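Local structure of 2-c-methyl-d-erythritol 2,4-cyclodiphosphate synthase (4C81) at residues N136-I141 with I152-K157; D63-S68 with I121-Q126; V49-V54 with S131-N136. The protein converts 4-diphosphocytidyl-2-C-methyl-D-erythritol 2-phosphate into 2-C-methyl-D-erythritol 2,4-cyclodiphosphate with release of CMP, probably for isoprenoid synthesis in the malaria parasite. The protein carries 1 engineered substitution. All blocks are in the same frame, centred on the assembly; numbering follows the deposited sequence.

Contact 1 (N136-I141 with I152-K157); sequences NIIKNI and ISVKGK. With CDP (cytidine-5'-diphosphate), chain D.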
loop_
_atom_site.group_PDB
_atom_site.type_symbol
_atom_site.label_atom_id
_atom_site.label_comp_id
_atom_site.label_asym_id
_atom_site.label_seq_id
_atom_site.Cartn_x
_atom_site.Cartn_y
_atom_site.Cartn_z
ATOM N N ASN A 136 -4.392 -12.370 -19.752
ATOM C CA ASN A 136 -4.766 -13.660 -19.177
ATOM C C ASN A 136 -5.111 -13.537 -17.691
ATOM O O ASN A 136 -6.109 -14.086 -17.228
ATOM C CB ASN A 136 -3.621 -14.665 -19.372
ATOM C CG ASN A 136 -4.070 -16.117 -19.251
ATOM O OD1 ASN A 136 -5.143 -16.419 -18.730
ATOM N ND2 ASN A 136 -3.232 -17.027 -19.738
ATOM N N ILE A 137 -4.278 -12.814 -16.947
ATOM C CA ILE A 137 -4.517 -12.604 -15.516
ATOM C C ILE A 137 -5.851 -11.892 -15.297
ATOM O O ILE A 137 -6.670 -12.324 -14.479
ATOM C CB ILE A 137 -3.381 -11.788 -14.862
ATOM C CG1 ILE A 137 -2.095 -12.614 -14.808
ATOM C CG2 ILE A 137 -3.771 -11.353 -13.449
ATOM C CD1 ILE A 137 -0.880 -11.812 -14.402
ATOM N N ILE A 138 -6.069 -10.817 -16.049
ATOM C CA ILE A 138 -7.298 -10.030 -15.942
ATOM C C ILE A 138 -8.532 -10.868 -16.303
ATOM O O ILE A 138 -9.571 -10.764 -15.643
ATOM C CB ILE A 138 -7.222 -8.743 -16.800
ATOM C CG1 ILE A 138 -6.217 -7.763 -16.180
ATOM C CG2 ILE A 138 -8.587 -8.087 -16.917
ATOM C CD1 ILE A 138 -5.995 -6.508 -16.994
ATOM N N LYS A 139 -8.408 -11.701 -17.335
ATOM C CA LYS A 139 -9.484 -12.618 -17.723
ATOM C C LYS A 139 -9.786 -13.612 -16.603
ATOM O O LYS A 139 -10.950 -13.863 -16.286
ATOM C CB LYS A 139 -9.120 -13.367 -19.011
ATOM C CG LYS A 139 -10.231 -14.269 -19.545
ATOM C CD LYS A 139 -9.845 -14.900 -20.872
ATOM C CE LYS A 139 -10.926 -15.844 -21.372
ATOM N NZ LYS A 139 -10.565 -16.471 -22.674
ATOM N N ASN A 140 -8.732 -14.166 -16.007
ATOM C CA ASN A 140 -8.867 -15.118 -14.907
ATOM C C ASN A 140 -9.523 -14.494 -13.677
ATOM O O ASN A 140 -10.425 -15.084 -13.087
ATOM C CB ASN A 140 -7.503 -15.698 -14.528
ATOM C CG ASN A 140 -6.962 -16.669 -15.562
ATOM O OD1 ASN A 140 -7.665 -17.067 -16.496
ATOM N ND2 ASN A 140 -5.702 -17.061 -15.395
ATOM N N ILE A 141 -9.073 -13.300 -13.296
ATOM C CA ILE A 141 -9.648 -12.597 -12.146
ATOM C C ILE A 141 -11.128 -12.260 -12.379
ATOM O O ILE A 141 -11.955 -12.418 -11.476
ATOM C CB ILE A 141 -8.867 -11.301 -11.818
ATOM C CG1 ILE A 141 -7.456 -11.631 -11.334
ATOM C CG2 ILE A 141 -9.600 -10.480 -10.764
ATOM C CD1 ILE A 141 -6.527 -10.443 -11.335
ATOM N N ILE A 152 -10.691 -4.209 -13.253
ATOM C CA ILE A 152 -9.431 -4.841 -12.830
ATOM C C ILE A 152 -8.206 -4.175 -13.465
ATOM O O ILE A 152 -8.174 -3.925 -14.671
ATOM C CB ILE A 152 -9.407 -6.337 -13.209
ATOM C CG1 ILE A 152 -10.634 -7.060 -12.646
ATOM C CG2 ILE A 152 -8.127 -7.000 -12.707
ATOM C CD1 ILE A 152 -10.812 -8.459 -13.199
ATOM N N SER A 153 -7.204 -3.894 -12.634
ATOM C CA SER A 153 -5.892 -3.452 -13.086
ATOM C C SER A 153 -4.838 -4.354 -12.465
ATOM O O SER A 153 -4.909 -4.667 -11.275
ATOM C CB SER A 153 -5.634 -2.011 -12.662
ATOM O OG SER A 153 -4.272 -1.661 -12.840
ATOM N N VAL A 154 -3.872 -4.775 -13.278
ATOM C CA VAL A 154 -2.693 -5.485 -12.787
ATOM C C VAL A 154 -1.446 -4.906 -13.457
ATOM O O VAL A 154 -1.400 -4.754 -14.682
ATOM C CB VAL A 154 -2.790 -7.010 -13.009
ATOM C CG1 VAL A 154 -2.871 -7.351 -14.491
ATOM C CG2 VAL A 154 -1.607 -7.716 -12.353
ATOM N N LYS A 155 -0.456 -4.563 -12.633
ATOM C CA LYS A 155 0.767 -3.902 -13.080
ATOM C C LYS A 155 1.954 -4.551 -12.381
ATOM O O LYS A 155 1.836 -4.988 -11.231
ATOM C CB LYS A 155 0.735 -2.405 -12.729
ATOM C CG LYS A 155 -0.639 -1.743 -12.830
ATOM C CD LYS A 155 -0.567 -0.219 -12.705
ATOM C CE LYS A 155 -0.232 0.246 -11.296
ATOM N NZ LYS A 155 -1.287 -0.070 -10.293
ATOM N N GLY A 156 3.094 -4.594 -13.073
ATOM C CA GLY A 156 4.333 -5.118 -12.517
ATOM C C GLY A 156 5.437 -4.077 -12.501
ATOM O O GLY A 156 5.511 -3.232 -13.392
ATOM N N LYS A 157 6.273 -4.140 -11.468
ATOM C CA LYS A 157 7.454 -3.290 -11.325
ATOM C C LYS A 157 8.604 -4.139 -10.806
ATOM O O LYS A 157 8.403 -4.975 -9.928
ATOM C CB LYS A 157 7.183 -2.159 -10.328
ATOM C CG LYS A 157 6.148 -1.143 -10.784
ATOM C CD LYS A 157 6.699 -0.188 -11.834
ATOM C CE LYS A 157 7.663 0.823 -11.227
ATOM N NZ LYS A 157 7.905 1.979 -12.129
HETATM O O3B CDP D . 12.741 1.400 -14.474
HETATM P PB CDP D . 11.136 1.522 -14.668
HETATM O O1B CDP D . 10.697 2.684 -13.667
HETATM O O2B CDP D . 10.750 1.849 -16.065
HETATM O O3A CDP D . 10.444 0.186 -14.082
HETATM P PA CDP D . 10.971 -1.313 -14.366
HETATM O O1A CDP D . 12.306 -1.316 -15.004
HETATM O O2A CDP D . 10.764 -2.082 -13.122
HETATM O "O5'" CDP D . 9.902 -1.854 -15.439
HETATM C "C5'" CDP D . 9.405 -1.030 -16.501
HETATM C "C4'" CDP D . 8.122 -1.631 -17.078
HETATM O "O4'" CDP D . 8.373 -3.037 -17.323
HETATM C "C3'" CDP D . 6.991 -1.613 -16.053
HETATM O "O3'" CDP D . 6.281 -0.370 -16.107
HETATM C "C2'" CDP D . 6.118 -2.759 -16.550
HETATM O "O2'" CDP D . 5.291 -2.320 -17.633
HETATM C "C1'" CDP D . 7.139 -3.779 -17.081
HETATM N N1 CDP D . 7.307 -4.867 -16.070
HETATM C C2 CDP D . 6.284 -5.820 -15.916
HETATM O O2 CDP D . 5.263 -5.759 -16.601
HETATM N N3 CDP D . 6.431 -6.840 -14.975
HETATM C C4 CDP D . 7.568 -6.935 -14.178
HETATM N N4 CDP D . 7.659 -7.928 -13.297
HETATM C C5 CDP D . 8.589 -6.001 -14.325
HETATM C C6 CDP D . 8.462 -4.974 -15.260
#
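The carbonyl oxygen Ile138 O lies within hydrogen-bonding reach of the hydroxyl of Ser142, one turn further along the helix, as does Lys139 O, and from the sheet side the methyl Ile152 CD1 comes up to 3.6 Å from that same Ile138 O. This methyl is squeezed: Ile152 CD1 also stands 3.4 Å from Ile141 CG2, closer than ordinary van der Waals contact. The other branch, Ile152 CG2, fits between two helix side chains, with Ile138 CG1 at 4.0 Å and Ile141 CD1 nearby. Ile138 and Ile152 run past one another in opposite senses, whereas Ile138 and Val154 cross at a slant, Ile138 CG1 to Val154 CG1 being 3.8 Å. Val154 CG1 lies between its own backbone N and carbonyl carbon (chi1 62°), which turns it to the helix, where Ile137 CG2 also meets it.

This is the second half of a beta-alpha-beta unit: strand 114-124, helix 130-145 and strand 152-157. The directions of helix segment 136-141 and strand 152-157 lie 144° from one another. The far face of the strand looks to a second subunit. There Lys155 NZ is held by Asp120, Asn122 and the carbonyl of Gln12 of that subunit. Further on, the strand enters the nucleotide site. Gly156 CA lies 3.7 Å from cytosine N3 of CDP, and Lys157, bent at chi2 and chi3, makes a weak 3.3 Å hydrogen bond from NZ to the phosphate oxygen O1B while pairing with Asp15 of the second subunit.

Contact 2 (D63-S68 with I121-Q126); sequences DIIYHS and INVIAQ. With ZN (zinc ion), chain B; CDP (cytidine-5'-diphosphate), chain D.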
loop_
_atom_site.group_PDB
_atom_site.type_symbol
_atom_site.label_atom_id
_atom_site.label_comp_id
_atom_site.label_asym_id
_atom_site.label_seq_id
_atom_site.Cartn_x
_atom_site.Cartn_y
_atom_site.Cartn_z
ATOM N N ASP A 63 0.571 -18.368 -5.502
ATOM C CA ASP A 63 -0.082 -17.354 -6.329
ATOM C C ASP A 63 -0.331 -16.070 -5.534
ATOM O O ASP A 63 -1.417 -15.857 -4.987
ATOM C CB ASP A 63 -1.391 -17.902 -6.917
ATOM C CG ASP A 63 -1.930 -17.050 -8.058
ATOM O OD1 ASP A 63 -1.752 -15.811 -8.037
ATOM O OD2 ASP A 63 -2.544 -17.617 -8.986
ATOM N N ILE A 64 0.686 -15.214 -5.484
ATOM C CA ILE A 64 0.615 -13.966 -4.718
ATOM C C ILE A 64 -0.555 -13.070 -5.134
ATOM O O ILE A 64 -1.096 -12.334 -4.308
ATOM C CB ILE A 64 1.949 -13.151 -4.774
ATOM C CG1 ILE A 64 2.386 -12.896 -6.222
ATOM C CG2 ILE A 64 3.049 -13.862 -3.978
ATOM C CD1 ILE A 64 3.582 -11.964 -6.353
ATOM N N ILE A 65 -0.945 -13.127 -6.407
ATOM C CA ILE A 65 -2.044 -12.295 -6.900
ATOM C C ILE A 65 -3.382 -12.765 -6.322
ATOM O O ILE A 65 -4.114 -11.983 -5.704
ATOM C CB ILE A 65 -2.089 -12.261 -8.445
ATOM C CG1 ILE A 65 -0.853 -11.540 -8.995
ATOM C CG2 ILE A 65 -3.346 -11.576 -8.936
ATOM C CD1 ILE A 65 -0.818 -11.457 -10.511
ATOM N N TYR A 66 -3.703 -14.041 -6.516
ATOM C CA TYR A 66 -4.951 -14.581 -5.971
ATOM C C TYR A 66 -5.023 -14.461 -4.451
ATOM O O TYR A 66 -6.072 -14.099 -3.909
ATOM C CB TYR A 66 -5.158 -16.045 -6.390
ATOM C CG TYR A 66 -5.712 -16.271 -7.794
ATOM C CD1 TYR A 66 -6.144 -15.214 -8.601
ATOM C CD2 TYR A 66 -5.847 -17.563 -8.294
ATOM C CE1 TYR A 66 -6.661 -15.438 -9.869
ATOM C CE2 TYR A 66 -6.368 -17.795 -9.562
ATOM C CZ TYR A 66 -6.769 -16.731 -10.341
ATOM O OH TYR A 66 -7.285 -16.959 -11.593
ATOM N N HIS A 67 -3.919 -14.757 -3.768
ATOM C CA HIS A 67 -3.890 -14.704 -2.309
ATOM C C HIS A 67 -4.072 -13.270 -1.804
ATOM O O HIS A 67 -4.862 -13.029 -0.886
ATOM C CB HIS A 67 -2.601 -15.307 -1.745
ATOM C CG HIS A 67 -2.372 -16.733 -2.143
ATOM N ND1 HIS A 67 -1.189 -17.395 -1.895
ATOM C CD2 HIS A 67 -3.168 -17.615 -2.793
ATOM C CE1 HIS A 67 -1.268 -18.625 -2.370
ATOM N NE2 HIS A 67 -2.459 -18.785 -2.917
ATOM N N SER A 68 -3.360 -12.317 -2.405
ATOM C CA SER A 68 -3.484 -10.919 -1.984
ATOM C C SER A 68 -4.875 -10.355 -2.290
ATOM O O SER A 68 -5.407 -9.575 -1.507
ATOM C CB SER A 68 -2.401 -10.046 -2.623
ATOM O OG SER A 68 -2.599 -9.908 -4.010
ATOM N N ILE A 121 -3.862 -3.924 -8.681
ATOM C CA ILE A 121 -2.918 -4.919 -8.206
ATOM C C ILE A 121 -1.516 -4.530 -8.662
ATOM O O ILE A 121 -1.295 -4.259 -9.845
ATOM C CB ILE A 121 -3.278 -6.318 -8.748
ATOM C CG1 ILE A 121 -4.698 -6.715 -8.317
ATOM C CG2 ILE A 121 -2.280 -7.342 -8.255
ATOM C CD1 ILE A 121 -5.313 -7.798 -9.164
ATOM N N ASN A 122 -0.591 -4.481 -7.706
ATOM C CA ASN A 122 0.810 -4.154 -7.947
ATOM C C ASN A 122 1.694 -5.339 -7.605
ATOM O O ASN A 122 1.822 -5.705 -6.438
ATOM C CB ASN A 122 1.223 -2.971 -7.078
ATOM C CG ASN A 122 0.640 -1.670 -7.559
ATOM O OD1 ASN A 122 0.769 -1.325 -8.728
ATOM N ND2 ASN A 122 0.005 -0.932 -6.657
ATOM N N VAL A 123 2.301 -5.935 -8.626
ATOM C CA VAL A 123 3.265 -7.012 -8.436
ATOM C C VAL A 123 4.669 -6.422 -8.468
ATOM O O VAL A 123 4.998 -5.662 -9.370
ATOM C CB VAL A 123 3.128 -8.090 -9.528
ATOM C CG1 VAL A 123 4.189 -9.181 -9.362
ATOM C CG2 VAL A 123 1.726 -8.695 -9.504
ATOM N N ILE A 124 5.477 -6.759 -7.468
ATOM C CA ILE A 124 6.871 -6.329 -7.417
ATOM C C ILE A 124 7.713 -7.576 -7.612
ATOM O O ILE A 124 7.718 -8.477 -6.768
ATOM C CB ILE A 124 7.231 -5.621 -6.099
ATOM C CG1 ILE A 124 6.209 -4.518 -5.799
ATOM C CG2 ILE A 124 8.641 -5.034 -6.199
ATOM C CD1 ILE A 124 6.465 -3.768 -4.506
ATOM N N ALA A 125 8.401 -7.623 -8.748
ATOM C CA ALA A 125 9.097 -8.820 -9.192
ATOM C C ALA A 125 10.026 -8.485 -10.357
ATOM O O ALA A 125 9.669 -7.700 -11.233
ATOM C CB ALA A 125 8.083 -9.883 -9.608
ATOM N N GLN A 126 11.224 -9.067 -10.355
ATOM C CA GLN A 126 12.129 -8.941 -11.500
ATOM C C GLN A 126 11.537 -9.702 -12.682
ATOM O O GLN A 126 11.461 -9.179 -13.793
ATOM C CB GLN A 126 13.522 -9.485 -11.165
ATOM C CG GLN A 126 14.272 -8.720 -10.082
ATOM C CD GLN A 126 14.578 -7.278 -10.461
ATOM O OE1 GLN A 126 14.400 -6.361 -9.654
ATOM N NE2 GLN A 126 15.044 -7.070 -11.690
HETATM ZN ZN ZN B . 0.343 -16.693 -0.710
HETATM O O3B CDP D . 12.741 1.400 -14.474
HETATM P PB CDP D . 11.136 1.522 -14.668
HETATM O O1B CDP D . 10.697 2.684 -13.667
HETATM O O2B CDP D . 10.750 1.849 -16.065
HETATM O O3A CDP D . 10.444 0.186 -14.082
HETATM P PA CDP D . 10.971 -1.313 -14.366
HETATM O O1A CDP D . 12.306 -1.316 -15.004
HETATM O O2A CDP D . 10.764 -2.082 -13.122
HETATM O "O5'" CDP D . 9.902 -1.854 -15.439
HETATM C "C5'" CDP D . 9.405 -1.030 -16.501
HETATM C "C4'" CDP D . 8.122 -1.631 -17.078
HETATM O "O4'" CDP D . 8.373 -3.037 -17.323
HETATM C "C3'" CDP D . 6.991 -1.613 -16.053
HETATM O "O3'" CDP D . 6.281 -0.370 -16.107
HETATM C "C2'" CDP D . 6.118 -2.759 -16.550
HETATM O "O2'" CDP D . 5.291 -2.320 -17.633
HETATM C "C1'" CDP D . 7.139 -3.779 -17.081
HETATM N N1 CDP D . 7.307 -4.867 -16.070
HETATM C C2 CDP D . 6.284 -5.820 -15.916
HETATM O O2 CDP D . 5.263 -5.759 -16.601
HETATM N N3 CDP D . 6.431 -6.840 -14.975
HETATM C C4 CDP D . 7.568 -6.935 -14.178
HETATM N N4 CDP D . 7.659 -7.928 -13.297
HETATM C C5 CDP D . 8.589 -6.001 -14.325
HETATM C C6 CDP D . 8.462 -4.974 -15.260
HETATM O O HOH W 1 -0.380 -16.718 0.961
#
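Val123 presents one methyl to each of two isoleucines: Val123 CG2 lies 3.9 Å from Ile65 CG1, and Val123 CG1 lies 4.1 Å from Ile64 CD1. Both pairs cross at about a right angle. Here the first turn of helix 64-77 rests on strand 114-124 of the mixed sheet in the alpha/beta fold of the YgbB (IspF) family, and Ile65 CG2 extends the packing toward Ile121 CD1.

Behind these residues Asp63 fixes where the helix starts. As N-cap it accepts Tyr66 N at OD1 over 3.0 Å, nearly straight at 177° although the donor lies above the carboxylate plane, and its oxygens also take the backbone N-H groups of Gly47 and Gly48. That anchored turn carries His67, whose ND1 binds zinc at 2.1 Å alongside Asp15, His17 and a water. Asp63 O sits 3.1 Å above one face of the His67 ring, toward its rim, while Ser98 OG bonds to NE2.

Past the end of the strand, the chain serves a separate site shared with the second subunit, where cytosine N4 of CDP donates to Ala125 O at 2.9 Å and 158°.

Contact 3 (V49-V54 with S131-N136); sequences VKINNV and SNIRKN. With CDP (cytidine-5'-diphosphate), chain D.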
loop_
_atom_site.group_PDB
_atom_site.type_symbol
_atom_site.label_atom_id
_atom_site.label_comp_id
_atom_site.label_asym_id
_atom_site.label_seq_id
_atom_site.Cartn_x
_atom_site.Cartn_y
_atom_site.Cartn_z
ATOM N N VAL A 49 -2.190 -18.000 -13.965
ATOM C CA VAL A 49 -1.373 -18.286 -15.147
ATOM C C VAL A 49 -0.094 -19.003 -14.734
ATOM O O VAL A 49 0.662 -18.502 -13.902
ATOM C CB VAL A 49 -0.991 -16.993 -15.904
ATOM C CG1 VAL A 49 -0.177 -17.326 -17.156
ATOM C CG2 VAL A 49 -2.234 -16.188 -16.269
ATOM N N LYS A 50 0.152 -20.173 -15.325
ATOM C CA LYS A 50 1.374 -20.925 -15.056
ATOM C C LYS A 50 2.587 -20.198 -15.632
ATOM O O LYS A 50 2.554 -19.725 -16.769
ATOM C CB LYS A 50 1.287 -22.334 -15.652
ATOM C CG LYS A 50 0.265 -23.236 -14.983
ATOM C CD LYS A 50 0.747 -23.721 -13.625
ATOM C CE LYS A 50 -0.233 -24.704 -13.007
ATOM N NZ LYS A 50 0.278 -25.270 -11.729
ATOM N N ILE A 51 3.645 -20.113 -14.829
ATOM C CA ILE A 51 4.894 -19.463 -15.213
ATOM C C ILE A 51 5.958 -20.552 -15.292
ATOM O O ILE A 51 6.545 -20.938 -14.283
ATOM C CB ILE A 51 5.318 -18.379 -14.190
ATOM C CG1 ILE A 51 4.138 -17.471 -13.823
ATOM C CG2 ILE A 51 6.463 -17.553 -14.743
ATOM C CD1 ILE A 51 3.499 -16.771 -14.994
ATOM N N ASN A 52 6.201 -21.044 -16.503
ATOM C CA ASN A 52 6.965 -22.281 -16.691
ATOM C C ASN A 52 8.462 -22.182 -16.386
ATOM O O ASN A 52 9.109 -23.205 -16.172
ATOM C CB ASN A 52 6.760 -22.813 -18.115
ATOM C CG ASN A 52 5.298 -23.107 -18.430
ATOM O OD1 ASN A 52 4.493 -23.363 -17.533
ATOM N ND2 ASN A 52 4.951 -23.066 -19.711
ATOM N N ASN A 53 9.003 -20.965 -16.357
ATOM C CA ASN A 53 10.430 -20.746 -16.093
ATOM C C ASN A 53 10.759 -20.307 -14.658
ATOM O O ASN A 53 11.895 -19.928 -14.370
ATOM C CB ASN A 53 11.020 -19.751 -17.111
ATOM C CG ASN A 53 10.630 -18.299 -16.836
ATOM O OD1 ASN A 53 11.470 -17.402 -16.917
ATOM N ND2 ASN A 53 9.363 -18.062 -16.521
ATOM N N VAL A 54 9.771 -20.370 -13.766
ATOM C CA VAL A 54 9.965 -20.004 -12.358
ATOM C C VAL A 54 9.342 -21.047 -11.430
ATOM O O VAL A 54 8.201 -21.467 -11.630
ATOM C CB VAL A 54 9.342 -18.626 -12.033
ATOM C CG1 VAL A 54 9.660 -18.229 -10.598
ATOM C CG2 VAL A 54 9.840 -17.560 -13.007
ATOM N N SER A 131 3.268 -7.597 -17.945
ATOM C CA SER A 131 2.641 -7.019 -19.143
ATOM C C SER A 131 2.434 -8.056 -20.262
ATOM O O SER A 131 1.512 -7.915 -21.068
ATOM C CB SER A 131 3.427 -5.806 -19.653
ATOM O OG SER A 131 4.679 -6.181 -20.184
ATOM N N ASN A 132 3.272 -9.091 -20.300
ATOM C CA ASN A 132 3.118 -10.174 -21.279
ATOM C C ASN A 132 1.978 -11.141 -20.952
ATOM O O ASN A 132 1.493 -11.842 -21.842
ATOM C CB ASN A 132 4.421 -10.974 -21.421
ATOM C CG ASN A 132 5.559 -10.162 -22.035
ATOM O OD1 ASN A 132 6.730 -10.517 -21.886
ATOM N ND2 ASN A 132 5.223 -9.080 -22.731
ATOM N N ILE A 133 1.562 -11.188 -19.687
ATOM C CA ILE A 133 0.491 -12.095 -19.252
ATOM C C ILE A 133 -0.712 -11.355 -18.645
ATOM O O ILE A 133 -1.632 -11.995 -18.120
ATOM C CB ILE A 133 1.023 -13.183 -18.268
ATOM C CG1 ILE A 133 1.672 -12.555 -17.025
ATOM C CG2 ILE A 133 2.023 -14.092 -18.981
ATOM C CD1 ILE A 133 2.064 -13.564 -15.955
ATOM N N ARG A 134 -0.716 -10.024 -18.762
ATOM C CA ARG A 134 -1.760 -9.170 -18.180
ATOM C C ARG A 134 -3.165 -9.577 -18.610
ATOM O O ARG A 134 -4.053 -9.726 -17.770
ATOM C CB ARG A 134 -1.523 -7.700 -18.549
ATOM C CG ARG A 134 -2.671 -6.772 -18.161
ATOM C CD ARG A 134 -2.482 -5.355 -18.663
ATOM N NE ARG A 134 -1.831 -4.499 -17.673
ATOM C CZ ARG A 134 -0.625 -3.941 -17.792
ATOM N NH1 ARG A 134 0.127 -4.113 -18.879
ATOM N NH2 ARG A 134 -0.170 -3.180 -16.806
ATOM N N LYS A 135 -3.363 -9.740 -19.917
ATOM C CA LYS A 135 -4.684 -10.069 -20.466
ATOM C C LYS A 135 -5.246 -11.353 -19.859
ATOM O O LYS A 135 -6.420 -11.412 -19.493
ATOM C CB LYS A 135 -4.617 -10.200 -21.992
ATOM C CG LYS A 135 -4.443 -8.879 -22.729
ATOM N N ASN A 136 -4.392 -12.370 -19.752
ATOM C CA ASN A 136 -4.766 -13.660 -19.177
ATOM C C ASN A 136 -5.111 -13.537 -17.691
ATOM O O ASN A 136 -6.109 -14.086 -17.228
ATOM C CB ASN A 136 -3.621 -14.665 -19.372
ATOM C CG ASN A 136 -4.070 -16.117 -19.251
ATOM O OD1 ASN A 136 -5.143 -16.419 -18.730
ATOM N ND2 ASN A 136 -3.232 -17.027 -19.738
HETATM O O3B CDP D . 12.741 1.400 -14.474
HETATM P PB CDP D . 11.136 1.522 -14.668
HETATM O O1B CDP D . 10.697 2.684 -13.667
HETATM O O2B CDP D . 10.750 1.849 -16.065
HETATM O O3A CDP D . 10.444 0.186 -14.082
HETATM P PA CDP D . 10.971 -1.313 -14.366
HETATM O O1A CDP D . 12.306 -1.316 -15.004
HETATM O O2A CDP D . 10.764 -2.082 -13.122
HETATM O "O5'" CDP D . 9.902 -1.854 -15.439
HETATM C "C5'" CDP D . 9.405 -1.030 -16.501
HETATM C "C4'" CDP D . 8.122 -1.631 -17.078
HETATM O "O4'" CDP D . 8.373 -3.037 -17.323
HETATM C "C3'" CDP D . 6.991 -1.613 -16.053
HETATM O "O3'" CDP D . 6.281 -0.370 -16.107
HETATM C "C2'" CDP D . 6.118 -2.759 -16.550
HETATM O "O2'" CDP D . 5.291 -2.320 -17.633
HETATM C "C1'" CDP D . 7.139 -3.779 -17.081
HETATM N N1 CDP D . 7.307 -4.867 -16.070
HETATM C C2 CDP D . 6.284 -5.820 -15.916
HETATM O O2 CDP D . 5.263 -5.759 -16.601
HETATM N N3 CDP D . 6.431 -6.840 -14.975
HETATM C C4 CDP D . 7.568 -6.935 -14.178
HETATM N N4 CDP D . 7.659 -7.928 -13.297
HETATM C C5 CDP D . 8.589 -6.001 -14.325
HETATM C C6 CDP D . 8.462 -4.974 -15.260
#
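Asn136 lies against Val49 for its whole length, mostly against a single methyl. Its CB is 3.7 Å from Val49 CG2; the next atom, Asn136 CG, is the nearest to Val49 CG2 at 3.5 Å. At the end of the side chain, OD1 of Asn136 is 3.8 Å from Val49 CG2 and ND2 is 3.7 Å from the same carbon, with Val49 CG1 a little beyond. Such even spacing means that the methyl sits over the flat of the amide, roughly above CG. CG of Asn136 is swung roughly opposite its backbone N (chi1 -160°), which lays the amide along the valine.

One turn earlier, Ile133 supplies the apolar part. Its CD1 meets Ile51 CD1 at 3.6 Å, the two side chains crossing at about a right angle, and its CG2 lies 4.3 Å from Val49 CG1. Ile51 is folded at chi2 (-58°), and its tip comes nearer the helix than its CB would suggest.

The start of the helix segment belongs to the nucleotide pocket: Ser131 N donates to cytosine O2 of CDP at 3.0 Å. Arg134 turns from strand 49-51 to pair with Asp81 of the second subunit.

Strand 49-51 and its partner 43-46 form a small antiparallel hairpin apart from the main sheet. Strand 49-51 runs roughly antiparallel to helix segment 131-136, 153° between their directions, with Val49 also touching Ile137 and Asn140 of helix 130-145 while Ile51 packs on Leu44 and Leu46.

In the fold
From the N terminus, segment 49-54 comes first and opens contact 3. Segment 63-68 follows, and contact 2 closes at 121-126, after 52 intervening residues; contact 3 then closes at 131-136, so the whole loop of contact 2 falls within its span. Contact 1 starts at Asn136, which it shares with contact 3, and closes a short loop at 152-157. None of the loops cross. Helix 130-145 thus meets the small hairpin through contact 3 and strand 152-157, outermost in the sheet within this chain, through contact 1, while contact 2 sets helix 64-77 on the adjoining strand 114-124. Segments of all three contacts touch CDP and the second subunit.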